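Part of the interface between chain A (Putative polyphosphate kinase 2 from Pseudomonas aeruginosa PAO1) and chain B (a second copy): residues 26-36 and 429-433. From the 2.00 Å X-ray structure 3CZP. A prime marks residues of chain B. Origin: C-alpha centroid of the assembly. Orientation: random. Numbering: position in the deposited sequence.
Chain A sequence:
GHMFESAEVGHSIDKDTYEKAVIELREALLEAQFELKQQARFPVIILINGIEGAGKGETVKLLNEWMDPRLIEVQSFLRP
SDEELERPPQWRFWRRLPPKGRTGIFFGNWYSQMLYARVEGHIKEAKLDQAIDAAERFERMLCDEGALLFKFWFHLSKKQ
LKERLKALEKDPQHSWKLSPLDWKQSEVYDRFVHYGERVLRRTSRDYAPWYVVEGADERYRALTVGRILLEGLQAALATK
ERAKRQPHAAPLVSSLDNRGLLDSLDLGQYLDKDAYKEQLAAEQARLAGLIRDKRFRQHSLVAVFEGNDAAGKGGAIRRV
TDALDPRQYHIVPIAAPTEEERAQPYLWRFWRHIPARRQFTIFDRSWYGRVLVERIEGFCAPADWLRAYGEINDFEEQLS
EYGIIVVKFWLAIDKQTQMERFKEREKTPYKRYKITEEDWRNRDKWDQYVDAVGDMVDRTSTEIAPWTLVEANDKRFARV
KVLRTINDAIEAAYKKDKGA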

# COMPACT_ATOMS: atom_id res chain seq x y z
N ARG A 26 14.84 -3.17 -30.17
CA ARG A 26 13.65 -2.61 -29.56
C ARG A 26 12.42 -3.49 -29.81
O ARG A 26 11.61 -3.76 -28.90
N GLU A 27 12.32 -4.07 -31.00
CA GLU A 27 11.23 -4.99 -31.24
C GLU A 27 11.34 -6.26 -30.33
O GLU A 27 10.35 -6.66 -29.72
N ALA A 28 12.53 -6.85 -30.23
CA ALA A 28 12.79 -8.00 -29.37
C ALA A 28 12.57 -7.64 -27.89
O ALA A 28 12.01 -8.45 -27.17
N LEU A 29 12.96 -6.43 -27.46
CA LEU A 29 12.66 -6.02 -26.08
C LEU A 29 11.16 -5.94 -25.78
O LEU A 29 10.65 -6.54 -24.81
N LEU A 30 10.45 -5.26 -26.66
CA LEU A 30 9.04 -5.13 -26.54
C LEU A 30 8.34 -6.48 -26.47
O LEU A 30 7.43 -6.68 -25.63
N GLU A 31 8.77 -7.43 -27.30
CA GLU A 31 8.24 -8.79 -27.23
C GLU A 31 8.54 -9.57 -25.95
O GLU A 31 7.72 -10.40 -25.50
N ALA A 32 9.77 -9.39 -25.42
CA ALA A 32 10.21 -10.01 -24.19
C ALA A 32 9.40 -9.39 -23.05
O ALA A 32 8.93 -10.07 -22.19
N GLN A 33 9.24 -8.08 -23.06
CA GLN A 33 8.46 -7.40 -22.03
C GLN A 33 7.00 -7.88 -21.99
O GLN A 33 6.42 -8.04 -20.93
N PHE A 34 6.40 -8.12 -23.15
CA PHE A 34 5.04 -8.60 -23.26
C PHE A 34 4.89 -10.03 -22.72
O PHE A 34 3.97 -10.34 -21.96
N GLU A 35 5.85 -10.88 -23.06
CA GLU A 35 5.85 -12.28 -22.58
C GLU A 35 6.01 -12.38 -21.03
O GLU A 35 5.45 -13.25 -20.33
N LEU A 36 6.82 -11.48 -20.51
CA LEU A 36 6.99 -11.30 -19.10
C LEU A 36 5.67 -10.98 -18.40
O LEU A 36 5.40 -11.51 -17.32
N PRO B 429 4.28 -10.48 -37.12
CA PRO B 429 4.77 -11.64 -36.35
C PRO B 429 5.04 -11.35 -34.87
O PRO B 429 5.76 -12.10 -34.21
N TYR B 430 4.44 -10.28 -34.37
CA TYR B 430 4.57 -9.84 -32.99
C TYR B 430 3.39 -10.27 -32.12
O TYR B 430 2.27 -9.85 -32.35
N LYS B 431 3.69 -11.09 -31.10
CA LYS B 431 2.68 -11.64 -30.19
C LYS B 431 1.95 -10.54 -29.44
O LYS B 431 0.75 -10.66 -29.17
N ARG B 432 2.64 -9.45 -29.15
CA ARG B 432 2.03 -8.31 -28.47
C ARG B 432 0.85 -7.73 -29.25
O ARG B 432 -0.09 -7.19 -28.66
N TYR B 433 0.90 -7.82 -30.58
CA TYR B 433 -0.16 -7.26 -31.43
C TYR B 433 -1.35 -8.17 -31.78
O TYR B 433 -2.29 -7.72 -32.43

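This is a mainly charged contact in which one face of a chain A helix, carrying Glu27, Glu31 and Glu35, receives Lys431′ and Arg432′ from a short 3-10 segment of chain B, with Phe34 and Leu30 supplying the apolar surface; the two stretches bury 488 Å² in total.

The spacing of the acids, one every four residues, places all three on the same side of the helix, whereas Ala28 turns its CB away. Arg432′ has the largest covered area. Its chi1 is p and chi2 t, and the guanidinium reaches Glu27, whose CB points toward chain B with chi1 off-rotamer at -135°. NH2 of Arg432′ donates to OE1 of Glu27 at a very short 2.4 Å within a salt bridge; NH1 of Arg432′ adds a weak bond to the same OE1 at 2.7 Å. OE1 lies near the guanidinium plane, while Leu30 (m, t) covers one face, its CD1 3.5 Å from NH2 of Arg432′. Within chain B, NH2 of Arg432′ also bonds weakly to OH of Tyr433′ at 3.0 Å.

Glu31 starts sideways, but its m, m rotamer brings the carboxylate to the backbone of the 3-10 segment. OE1 of Glu31 accepts from N of Lys431′ at 2.8 Å with an angle of 141°. OE2 of Glu31 accepts from N of Arg432′ at 3.2 Å, although a clash makes that oxygen's position less certain.

Phe34 (chi1 t) points toward chain B and lays its ring against Arg432′: CA of Arg432′ sits 3.6 Å from the centroid of the Phe34 ring, only 5° off the normal, a CH-pi contact. OE1 of Glu35 forms a salt bridge with NZ of Lys431′ at 3.3 Å, in which the hydrogen bond is weak, and OH of Tyr430′ (chi1 m) approaches CG of Glu27 at 3.2 Å.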

# COMPACT_ATOMS: atom_id res chain seq x y z
CB ARG A 26 13.48 -1.12 -29.89
CG ARG A 26 13.05 -0.77 -31.22
CD ARG A 26 13.26 0.76 -31.46
NE ARG A 26 12.41 1.64 -30.68
CZ ARG A 26 12.47 2.96 -30.75
NH1 ARG A 26 11.66 3.67 -30.02
NH2 ARG A 26 13.29 3.59 -31.59
CB GLU A 27 11.12 -5.34 -32.72
CG GLU A 27 9.71 -5.31 -33.19
CD GLU A 27 9.04 -3.88 -33.20
OE1 GLU A 27 7.80 -3.88 -33.08
OE2 GLU A 27 9.69 -2.78 -33.34
CB ALA A 28 14.23 -8.56 -29.57
CB LEU A 29 13.38 -4.70 -25.69
CG LEU A 29 14.88 -4.83 -25.42
CD1 LEU A 29 15.63 -3.39 -25.44
CD2 LEU A 29 15.16 -5.53 -24.11
CB LEU A 30 8.49 -4.28 -27.68
CG LEU A 30 8.55 -2.77 -27.67
CD1 LEU A 30 7.96 -2.28 -29.04
CD2 LEU A 30 7.85 -2.19 -26.46
CB GLU A 31 8.72 -9.60 -28.47
CG GLU A 31 8.04 -9.14 -29.76
CD GLU A 31 6.54 -9.52 -29.80
OE1 GLU A 31 6.25 -10.74 -29.90
OE2 GLU A 31 5.65 -8.63 -29.72
CB ALA A 32 11.74 -9.78 -23.97
CB GLN A 33 8.60 -5.90 -22.26
CG GLN A 33 8.03 -5.03 -21.15
CD GLN A 33 8.17 -3.63 -21.46
OE1 GLN A 33 8.12 -3.27 -22.64
NE2 GLN A 33 8.29 -2.78 -20.42
CB PHE A 34 4.54 -8.52 -24.72
CG PHE A 34 3.13 -9.02 -24.90
CD1 PHE A 34 2.04 -8.20 -24.56
CD2 PHE A 34 2.88 -10.31 -25.39
CE1 PHE A 34 0.75 -8.66 -24.70
CE2 PHE A 34 1.58 -10.78 -25.52
CZ PHE A 34 0.52 -9.96 -25.18
CB GLU A 35 6.97 -13.01 -23.29
CG GLU A 35 7.21 -14.48 -22.88
CD GLU A 35 6.02 -15.37 -23.19
OE1 GLU A 35 5.22 -15.00 -24.07
OE2 GLU A 35 5.88 -16.46 -22.57
CB LEU A 36 8.03 -10.18 -18.83
CG LEU A 36 8.29 -9.82 -17.34
CD1 LEU A 36 9.14 -10.88 -16.54
CD2 LEU A 36 8.95 -8.47 -17.22
CB PRO B 429 6.09 -11.97 -37.06
CG PRO B 429 6.59 -10.64 -37.52
CD PRO B 429 5.39 -9.77 -37.80
CB TYR B 430 4.64 -8.31 -32.98
CG TYR B 430 5.78 -7.79 -33.82
CD1 TYR B 430 7.07 -8.29 -33.64
CD2 TYR B 430 5.58 -6.80 -34.78
CE1 TYR B 430 8.12 -7.83 -34.40
CE2 TYR B 430 6.64 -6.32 -35.55
CZ TYR B 430 7.89 -6.85 -35.36
OH TYR B 430 8.96 -6.39 -36.11
CB LYS B 431 3.34 -12.64 -29.23
CG LYS B 431 3.79 -13.93 -29.93
CD LYS B 431 4.84 -14.80 -29.17
CE LYS B 431 4.33 -15.36 -27.80
NZ LYS B 431 5.30 -16.30 -27.09
CB ARG B 432 3.07 -7.22 -28.21
CG ARG B 432 3.73 -6.67 -29.46
CD ARG B 432 4.95 -5.84 -29.13
NE ARG B 432 5.06 -4.65 -29.97
CZ ARG B 432 5.89 -4.53 -31.00
NH1 ARG B 432 6.71 -5.53 -31.31
NH2 ARG B 432 5.92 -3.41 -31.71
CB TYR B 433 0.43 -6.68 -32.70
CG TYR B 433 1.23 -5.40 -32.47
CD1 TYR B 433 0.64 -4.28 -31.88
CD2 TYR B 433 2.54 -5.30 -32.87
CE1 TYR B 433 1.33 -3.11 -31.67
CE2 TYR B 433 3.25 -4.12 -32.66
CZ TYR B 433 2.63 -3.03 -32.07
OH TYR B 433 3.31 -1.85 -31.87